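Local coordinates for ADP-ribosylating toxin CARDS (Mycoplasma pneumoniae, PDB 4TLV), which transfers ADP-ribose from NAD(+) to multiple target proteins in vitro, vacuolates mammalian cells and disrupts respiratory epithelium as the main virulence factor of its bacterium, at residues Asp31-Phe36 / Gln195-Thr200; Ser47-Thr52 / Glu134-Gly139. All coordinates share one frame; numbering follows the deposited sequence.

Contacts 1 and 2 lie in the N-terminal mono-ADP-ribosyltransferase domain, with centres about 9 Å apart, and they meet directly. The loop residue R33 of contact 1 forms a salt bridge with D138 at the end of a strand of contact 2, NH2 to OD2 being 2.7 Å. The indole of W197 packs against the ring of F49, with CZ2 3.5 Å from CZ, and V32 O lies 2.8 Å from Y48 N, a probable backbone hydrogen bond. Contact 2 joins strand 49-53 to strand 134-138; S51 and T52 of the first strand and E134 of the second are consistent with the R-S-E catalytic motif of pertussis-type toxins; contact 1 packs loop 195-200 against one end of this pair.

Contact 1: residues Asp31-Phe36 / Gln195-Thr200; sequences DVRNFF and QPWLPT
The side chain of R33 bends at its third torsion (chi3 85°), which takes NE out of line with CB, CG and CD; on the facing loop, CG of W197 is anti to its backbone N (chi1 -178°), and the indole lies against R33 and F35. The two flat groups are steeply inclined, with planes 76° apart: the edge of the indole carrying NE1 and CZ2 approaches one face of the guanidinium. CZ2 stands 3.7 Å above the guanidinium plane, offset toward its rim, while NH2 lies near the indole plane, 3.7 Å from NE1. The contact is therefore an edge meeting the cation and not a flat stack.

The polar grip comes from the backbone of the second loop. R33 NH1 donates to P199 O at 2.9 Å in a nearly straight bond, within the guanidinium plane and on a lone pair of the carbonyl; NH2 adds a weak bond to the same oxygen at 3.5 Å. One water accepts from R33 NH2 at 3.1 Å and donates to L198 O at 2.8 Å, tying the next carbonyl back along the loop to the same cation. D138 OD2 takes both a salt bridge from R33 NH2 and a hydrogen bond from W197 NE1, and its charge would be expected to steady this position of the arginine.

Farther round the indole, CZ3 touches F35 CB at 4.0 Å, where the chain enters helix 35-40. F49, F136 and Y90 meet the indole edge-to-face. In this way the loop between strands 168-181 and 207-210 is fastened, through a buried tryptophan and an arginine hydrogen-bonded to P199 O, to the N-terminal end of helix 35-40 in the pertussis-toxin-like ADP-ribosyltransferase fold.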
ATOM      1  N   ASP A  31       0.645   3.660 -28.476  1.00 14.83           N
ATOM      2  CA  ASP A  31      -0.220   4.844 -28.518  1.00 17.42           C
ATOM      3  C   ASP A  31      -1.615   4.659 -27.923  1.00 13.51           C
ATOM      4  O   ASP A  31      -2.498   5.504 -28.127  1.00 16.09           O
ATOM      5  CB  ASP A  31      -0.315   5.428 -29.946  1.00 21.05           C
ATOM      6  CG  ASP A  31      -0.823   4.429 -30.978  1.00 32.50           C
ATOM      7  OD1 ASP A  31      -1.365   3.371 -30.591  1.00 35.15           O
ATOM      8  OD2 ASP A  31      -0.686   4.715 -32.205  1.00 46.12           O
ATOM      9  N   VAL A  32      -1.801   3.581 -27.168  1.00 12.87           N
ATOM     10  CA  VAL A  32      -3.111   3.261 -26.599  1.00 13.41           C
ATOM     11  C   VAL A  32      -3.301   3.834 -25.191  1.00 14.58           C
ATOM     12  O   VAL A  32      -2.554   3.506 -24.267  1.00 12.63           O
ATOM     13  CB  VAL A  32      -3.331   1.736 -26.549  1.00 14.17           C
ATOM     14  CG1 VAL A  32      -4.717   1.392 -25.949  1.00 19.10           C
ATOM     15  CG2 VAL A  32      -3.170   1.126 -27.944  1.00 20.15           C
ATOM     16  N   ARG A  33      -4.305   4.684 -25.026  1.00 11.35           N
ATOM     17  CA  ARG A  33      -4.589   5.285 -23.724  1.00 13.64           C
ATOM     18  C   ARG A  33      -5.756   4.545 -23.101  1.00 14.78           C
ATOM     19  O   ARG A  33      -6.878   5.034 -23.085  1.00 15.63           O
ATOM     20  CB  ARG A  33      -4.891   6.789 -23.851  1.00 12.16           C
ATOM     21  CG  ARG A  33      -3.709   7.636 -24.266  1.00 12.14           C
ATOM     22  CD  ARG A  33      -4.122   9.060 -24.615  1.00 13.69           C
ATOM     23  NE  ARG A  33      -4.209   9.974 -23.474  1.00 12.52           N
ATOM     24  CZ  ARG A  33      -5.281  10.714 -23.205  1.00 14.66           C
ATOM     25  NH1 ARG A  33      -6.363  10.610 -23.965  1.00 14.89           N
ATOM     26  NH2 ARG A  33      -5.282  11.551 -22.181  1.00 12.69           N
ATOM     27  N   ASN A  34      -5.500   3.336 -22.610  1.00 11.80           N
ATOM     28  CA  ASN A  34      -6.564   2.523 -22.032  1.00 13.79           C
ATOM     29  C   ASN A  34      -6.171   2.164 -20.612  1.00 14.10           C
ATOM     30  O   ASN A  34      -5.207   1.420 -20.409  1.00 11.74           O
ATOM     31  CB  ASN A  34      -6.781   1.253 -22.871  1.00 15.56           C
ATOM     32  CG  ASN A  34      -7.942   0.422 -22.382  1.00 19.45           C
ATOM     33  OD1 ASN A  34      -8.057   0.134 -21.187  1.00 14.60           O
ATOM     34  ND2 ASN A  34      -8.815   0.013 -23.314  1.00 19.75           N
ATOM     35  N   PHE A  35      -6.900   2.693 -19.631  1.00 11.79           N
ATOM     36  CA  PHE A  35      -6.472   2.546 -18.235  1.00 13.73           C
ATOM     37  C   PHE A  35      -6.472   1.078 -17.785  1.00 11.16           C
ATOM     38  O   PHE A  35      -5.489   0.578 -17.215  1.00 11.38           O
ATOM     39  CB  PHE A  35      -7.346   3.391 -17.306  1.00 13.18           C
ATOM     40  CG  PHE A  35      -7.044   3.193 -15.839  1.00 11.47           C
ATOM     41  CD1 PHE A  35      -5.897   3.726 -15.281  1.00 11.73           C
ATOM     42  CD2 PHE A  35      -7.921   2.487 -15.022  1.00 13.22           C
ATOM     43  CE1 PHE A  35      -5.625   3.549 -13.925  1.00 12.46           C
ATOM     44  CE2 PHE A  35      -7.652   2.296 -13.674  1.00 15.25           C
ATOM     45  CZ  PHE A  35      -6.495   2.833 -13.127  1.00 12.20           C
ATOM     46  N   PHE A  36      -7.584   0.385 -18.019  1.00 12.27           N
ATOM     47  CA  PHE A  36      -7.686  -0.996 -17.566  1.00 13.52           C
ATOM     48  C   PHE A  36      -6.669  -1.922 -18.237  1.00 13.26           C
ATOM     49  O   PHE A  36      -6.104  -2.801 -17.580  1.00 12.10           O
ATOM     50  CB  PHE A  36      -9.113  -1.539 -17.717  1.00 16.47           C
ATOM     51  CG  PHE A  36     -10.055  -1.056 -16.646  1.00 15.64           C
ATOM     52  CD1 PHE A  36     -10.168  -1.736 -15.447  1.00 24.85           C
ATOM     53  CD2 PHE A  36     -10.805   0.086 -16.830  1.00 16.19           C
ATOM     54  CE1 PHE A  36     -11.032  -1.284 -14.450  1.00 25.43           C
ATOM     55  CE2 PHE A  36     -11.664   0.540 -15.846  1.00 19.77           C
ATOM     56  CZ  PHE A  36     -11.781  -0.144 -14.662  1.00 18.54           C
ATOM     57  N   GLN A 195      -5.513  14.997  -9.449  1.00 12.67           N
ATOM     58  CA  GLN A 195      -6.810  14.533  -9.950  1.00 13.33           C
ATOM     59  C   GLN A 195      -6.754  13.123 -10.513  1.00 12.17           C
ATOM     60  O   GLN A 195      -5.716  12.681 -10.996  1.00 12.45           O
ATOM     61  CB  GLN A 195      -7.302  15.454 -11.062  1.00 15.24           C
ATOM     62  CG  GLN A 195      -7.046  16.912 -10.831  1.00 27.13           C
ATOM     63  CD  GLN A 195      -8.274  17.617 -10.397  1.00 32.33           C
ATOM     64  OE1 GLN A 195      -8.976  18.211 -11.213  1.00 34.21           O
ATOM     65  NE2 GLN A 195      -8.549  17.580  -9.100  1.00 35.44           N
ATOM     66  N   PRO A 196      -7.894  12.420 -10.482  1.00 12.47           N
ATOM     67  CA  PRO A 196      -7.993  11.120 -11.154  1.00 10.03           C
ATOM     68  C   PRO A 196      -7.911  11.336 -12.652  1.00 11.92           C
ATOM     69  O   PRO A 196      -8.401  12.354 -13.184  1.00 11.44           O
ATOM     70  CB  PRO A 196      -9.396  10.612 -10.796  1.00 11.94           C
ATOM     71  CG  PRO A 196     -10.088  11.710 -10.100  1.00 11.87           C
ATOM     72  CD  PRO A 196      -9.158  12.856  -9.862  1.00 15.77           C
ATOM     73  N   TRP A 197      -7.291  10.389 -13.339  1.00  9.67           N
ATOM     74  CA  TRP A 197      -7.134  10.490 -14.787  1.00 10.74           C
ATOM     75  C   TRP A 197      -8.439  10.177 -15.525  1.00 10.65           C
ATOM     76  O   TRP A 197      -9.165   9.260 -15.149  1.00 10.49           O
ATOM     77  CB  TRP A 197      -6.070   9.502 -15.260  1.00 10.14           C
ATOM     78  CG  TRP A 197      -5.835   9.586 -16.718  1.00 10.20           C
ATOM     79  CD1 TRP A 197      -5.015  10.471 -17.372  1.00 11.65           C
ATOM     80  CD2 TRP A 197      -6.416   8.749 -17.727  1.00 11.31           C
ATOM     81  NE1 TRP A 197      -5.063  10.236 -18.731  1.00 11.30           N
ATOM     82  CE2 TRP A 197      -5.911   9.186 -18.976  1.00 13.13           C
ATOM     83  CE3 TRP A 197      -7.314   7.682 -17.701  1.00 11.37           C
ATOM     84  CZ2 TRP A 197      -6.271   8.585 -20.178  1.00 12.87           C
ATOM     85  CZ3 TRP A 197      -7.676   7.083 -18.908  1.00 13.24           C
ATOM     86  CH2 TRP A 197      -7.154   7.545 -20.122  1.00 10.15           C
ATOM     87  N   LEU A 198      -8.720  10.935 -16.580  1.00 11.95           N
ATOM     88  CA  LEU A 198      -9.754  10.587 -17.556  1.00 12.07           C
ATOM     89  C   LEU A 198      -9.160  11.003 -18.892  1.00 12.48           C
ATOM     90  O   LEU A 198      -8.291  11.864 -18.931  1.00 11.11           O
ATOM     91  CB  LEU A 198     -11.053  11.370 -17.302  1.00 11.77           C
ATOM     92  CG  LEU A 198     -11.932  10.863 -16.147  1.00 16.13           C
ATOM     93  CD1 LEU A 198     -13.197  11.696 -16.056  1.00 24.19           C
ATOM     94  CD2 LEU A 198     -12.270   9.383 -16.298  1.00 21.59           C
ATOM     95  N   PRO A 199      -9.633  10.401 -19.989  1.00 14.78           N
ATOM     96  CA  PRO A 199      -8.996  10.578 -21.299  1.00 13.66           C
ATOM     97  C   PRO A 199      -9.311  11.899 -21.992  1.00 16.54           C
ATOM     98  O   PRO A 199      -8.595  12.240 -22.939  1.00 15.50           O
ATOM     99  CB  PRO A 199      -9.587   9.424 -22.121  1.00 16.54           C
ATOM    100  CG  PRO A 199     -10.928   9.218 -21.526  1.00 17.44           C
ATOM    101  CD  PRO A 199     -10.683   9.365 -20.030  1.00 15.54           C
ATOM    102  N   THR A 200     -10.352  12.611 -21.553  1.00 13.79           N
ATOM    103  CA  THR A 200     -10.778  13.828 -22.245  1.00 13.27           C
ATOM    104  C   THR A 200     -10.836  15.005 -21.269  1.00 16.02           C
ATOM    105  O   THR A 200     -10.859  14.809 -20.059  1.00 18.33           O
ATOM    106  CB  THR A 200     -12.164  13.621 -22.916  1.00 15.80           C
ATOM    107  OG1 THR A 200     -13.144  13.403 -21.910  1.00 22.08           O
ATOM    108  CG2 THR A 200     -12.149  12.420 -23.850  1.00 17.73           C
TER
HETATM  109  O   HOH W   1      -6.722  13.660 -20.434  1.00 17.90           O

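Contact 2: residues Ser47-Thr52 / Glu134-Gly139; sequences SYFIST and EWFTDG
Strands 49-52 and 134-138 run antiparallel, their axes 4.4 Å apart at closest approach and their directions at 151°, with I50-T137 and T52-W135 as hydrogen-bonded pairs and F49-D138 and S51-F136 as non-hydrogen-bonded pairs. Strand 134-138 is the middle one of a three-stranded sheet, with strand 89-91 along its other edge. S51 and T52, the first two residues of a probable Ser-Thr-Ser element, and E134 are consistent with the R-S-E class of ADP-ribosylating toxins, to which the pertussis family belongs; R12, which donates to S51 O, is consistent with its arginine.

On the face carrying F49, S51, F136 and D138, the two phenylalanines lie side by side and point the same way. F136 CE2 sits 3.7 Å above the centre of the F49 ring, and the ring planes are inclined at 49°. D138 OD1 comes to the edge of the F49 ring and to that of Y48, while OD2 is held by R33 in a salt bridge. The remaining carboxylate, E134, is fully extended: its OE2 reaches S51 CB at 3.1 Å and accepts from H38 NE2.

On the opposite face, T137 OG1 packs against I50 CB at 3.2 Å and donates to G139 O. Just past the strand, G139 CA lies over one face of the Y48 ring in a CH-pi contact, 3.6 Å from its centroid. At the far end, W135 O accepts twice from one residue: from T52 N at 2.9 Å, and from T52 OG1, which lies between the backbone N and the carbonyl carbon (chi1 69°), at 2.7 Å.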
ATOM      1  N   SER A  47       0.757   0.237 -24.638  1.00 13.74           N
ATOM      2  CA  SER A  47       0.284   1.354 -23.813  1.00 14.73           C
ATOM      3  C   SER A  47       1.028   2.677 -24.019  1.00 14.18           C
ATOM      4  O   SER A  47       2.249   2.716 -24.216  1.00 11.12           O
ATOM      5  CB  SER A  47       0.301   1.007 -22.323  1.00 13.34           C
ATOM      6  OG  SER A  47      -0.334   2.040 -21.582  1.00 12.75           O
ATOM      7  N   TYR A  48       0.263   3.766 -23.949  1.00 11.67           N
ATOM      8  CA  TYR A  48       0.801   5.118 -24.012  1.00 12.18           C
ATOM      9  C   TYR A  48       1.268   5.540 -22.628  1.00 10.84           C
ATOM     10  O   TYR A  48       1.908   6.550 -22.486  1.00 10.54           O
ATOM     11  CB  TYR A  48      -0.309   6.081 -24.441  1.00 10.11           C
ATOM     12  CG  TYR A  48       0.143   7.492 -24.738  1.00 10.89           C
ATOM     13  CD1 TYR A  48       1.002   7.758 -25.807  1.00 11.71           C
ATOM     14  CD2 TYR A  48      -0.336   8.568 -23.993  1.00  9.46           C
ATOM     15  CE1 TYR A  48       1.401   9.040 -26.097  1.00 11.66           C
ATOM     16  CE2 TYR A  48       0.051   9.867 -24.281  1.00 13.36           C
ATOM     17  CZ  TYR A  48       0.924  10.098 -25.331  1.00 11.89           C
ATOM     18  OH  TYR A  48       1.316  11.389 -25.610  1.00 11.34           O
ATOM     19  N   PHE A  49       0.924   4.753 -21.606  1.00 10.17           N
ATOM     20  CA  PHE A  49       1.222   5.132 -20.236  1.00 10.16           C
ATOM     21  C   PHE A  49       2.563   4.548 -19.800  1.00 13.09           C
ATOM     22  O   PHE A  49       2.843   3.384 -20.083  1.00 14.31           O
ATOM     23  CB  PHE A  49       0.128   4.612 -19.301  1.00  9.54           C
ATOM     24  CG  PHE A  49      -1.252   5.146 -19.614  1.00 12.82           C
ATOM     25  CD1 PHE A  49      -1.415   6.437 -20.113  1.00 12.36           C
ATOM     26  CD2 PHE A  49      -2.385   4.365 -19.400  1.00 13.06           C
ATOM     27  CE1 PHE A  49      -2.682   6.947 -20.399  1.00 12.42           C
ATOM     28  CE2 PHE A  49      -3.659   4.870 -19.674  1.00 12.78           C
ATOM     29  CZ  PHE A  49      -3.799   6.178 -20.187  1.00 11.93           C
ATOM     30  N   ILE A  50       3.371   5.342 -19.095  1.00 11.14           N
ATOM     31  CA  ILE A  50       4.639   4.838 -18.539  1.00 12.59           C
ATOM     32  C   ILE A  50       4.540   4.714 -17.018  1.00 11.63           C
ATOM     33  O   ILE A  50       4.126   5.649 -16.342  1.00 11.10           O
ATOM     34  CB  ILE A  50       5.812   5.754 -18.889  1.00 12.68           C
ATOM     35  CG1 ILE A  50       6.002   5.822 -20.410  1.00 12.30           C
ATOM     36  CG2 ILE A  50       7.112   5.257 -18.244  1.00 10.35           C
ATOM     37  CD1 ILE A  50       7.062   6.847 -20.826  1.00 11.17           C
ATOM     38  N   SER A  51       4.935   3.562 -16.479  1.00 11.52           N
ATOM     39  CA  SER A  51       4.783   3.313 -15.041  1.00 11.36           C
ATOM     40  C   SER A  51       5.947   3.820 -14.198  1.00 12.51           C
ATOM     41  O   SER A  51       7.114   3.732 -14.589  1.00 10.45           O
ATOM     42  CB  SER A  51       4.592   1.816 -14.774  1.00 12.04           C
ATOM     43  OG  SER A  51       5.706   1.102 -15.305  1.00 19.36           O
ATOM     44  N   THR A  52       5.600   4.354 -13.033  1.00 13.17           N
ATOM     45  CA  THR A  52       6.564   4.736 -12.014  1.00 10.92           C
ATOM     46  C   THR A  52       5.905   4.427 -10.673  1.00 12.16           C
ATOM     47  O   THR A  52       4.716   4.121 -10.602  1.00 10.80           O
ATOM     48  CB  THR A  52       6.876   6.261 -12.030  1.00 11.75           C
ATOM     49  OG1 THR A  52       5.713   6.985 -11.589  1.00 16.19           O
ATOM     50  CG2 THR A  52       7.294   6.748 -13.431  1.00 14.28           C
ATOM     51  N   GLU A 134       1.621   2.788  -7.969  1.00 10.55           N
ATOM     52  CA  GLU A 134       1.887   3.274  -9.332  1.00  8.53           C
ATOM     53  C   GLU A 134       1.356   4.670  -9.620  1.00  8.84           C
ATOM     54  O   GLU A 134       0.199   4.977  -9.362  1.00  8.58           O
ATOM     55  CB  GLU A 134       1.355   2.317 -10.419  1.00  9.12           C
ATOM     56  CG  GLU A 134       1.601   2.889 -11.839  1.00 12.63           C
ATOM     57  CD  GLU A 134       1.246   1.941 -12.972  1.00 14.41           C
ATOM     58  OE1 GLU A 134       0.644   0.875 -12.717  1.00 15.77           O
ATOM     59  OE2 GLU A 134       1.572   2.285 -14.128  1.00 15.93           O
ATOM     60  N   TRP A 135       2.230   5.513 -10.149  1.00 10.13           N
ATOM     61  CA  TRP A 135       1.820   6.751 -10.807  1.00  9.33           C
ATOM     62  C   TRP A 135       2.197   6.516 -12.262  1.00 11.08           C
ATOM     63  O   TRP A 135       3.335   6.137 -12.558  1.00 12.23           O
ATOM     64  CB  TRP A 135       2.600   7.940 -10.238  1.00  8.01           C
ATOM     65  CG  TRP A 135       2.114   8.367  -8.885  1.00  9.15           C
ATOM     66  CD1 TRP A 135       2.392   7.781  -7.693  1.00 11.71           C
ATOM     67  CD2 TRP A 135       1.246   9.475  -8.602  1.00 11.84           C
ATOM     68  NE1 TRP A 135       1.754   8.454  -6.672  1.00  8.77           N
ATOM     69  CE2 TRP A 135       1.050   9.500  -7.209  1.00 10.97           C
ATOM     70  CE3 TRP A 135       0.626  10.456  -9.399  1.00 10.36           C
ATOM     71  CZ2 TRP A 135       0.259  10.468  -6.583  1.00 15.18           C
ATOM     72  CZ3 TRP A 135      -0.166  11.399  -8.783  1.00 12.13           C
ATOM     73  CH2 TRP A 135      -0.341  11.404  -7.376  1.00 10.56           C
ATOM     74  N   PHE A 136       1.241   6.662 -13.167  1.00  9.82           N
ATOM     75  CA  PHE A 136       1.548   6.480 -14.575  1.00  9.35           C
ATOM     76  C   PHE A 136       1.588   7.833 -15.253  1.00  9.60           C
ATOM     77  O   PHE A 136       0.901   8.766 -14.823  1.00 10.66           O
ATOM     78  CB  PHE A 136       0.556   5.528 -15.259  1.00  9.69           C
ATOM     79  CG  PHE A 136      -0.870   6.036 -15.317  1.00 12.22           C
ATOM     80  CD1 PHE A 136      -1.742   5.829 -14.251  1.00 10.37           C
ATOM     81  CD2 PHE A 136      -1.349   6.681 -16.455  1.00 13.46           C
ATOM     82  CE1 PHE A 136      -3.056   6.271 -14.301  1.00 10.77           C
ATOM     83  CE2 PHE A 136      -2.676   7.124 -16.509  1.00 13.17           C
ATOM     84  CZ  PHE A 136      -3.525   6.908 -15.426  1.00 12.13           C
ATOM     85  N   THR A 137       2.405   7.953 -16.298  1.00  9.64           N
ATOM     86  CA  THR A 137       2.456   9.204 -17.047  1.00  9.55           C
ATOM     87  C   THR A 137       1.619   9.033 -18.300  1.00 12.33           C
ATOM     88  O   THR A 137       1.550   7.936 -18.876  1.00 12.47           O
ATOM     89  CB  THR A 137       3.882   9.608 -17.427  1.00 14.16           C
ATOM     90  OG1 THR A 137       4.427   8.625 -18.312  1.00 13.36           O
ATOM     91  CG2 THR A 137       4.759   9.698 -16.174  1.00 13.64           C
ATOM     92  N   ASP A 138       0.949  10.110 -18.687  1.00 12.00           N
ATOM     93  CA  ASP A 138       0.102  10.099 -19.865  1.00 12.05           C
ATOM     94  C   ASP A 138       1.060  10.502 -20.973  1.00 11.62           C
ATOM     95  O   ASP A 138       1.157  11.679 -21.341  1.00 10.29           O
ATOM     96  CB  ASP A 138      -1.032  11.113 -19.684  1.00 10.94           C
ATOM     97  CG  ASP A 138      -2.125  10.983 -20.728  1.00 14.81           C
ATOM     98  OD1 ASP A 138      -1.980  10.163 -21.670  1.00 11.99           O
ATOM     99  OD2 ASP A 138      -3.137  11.705 -20.599  1.00 15.01           O
ATOM    100  N   GLY A 139       1.830   9.528 -21.440  1.00 11.29           N
ATOM    101  CA  GLY A 139       2.830   9.757 -22.474  1.00 10.50           C
ATOM    102  C   GLY A 139       4.277   9.806 -22.015  1.00 13.25           C
ATOM    103  O   GLY A 139       4.594   9.496 -20.859  1.00 14.62           O
TER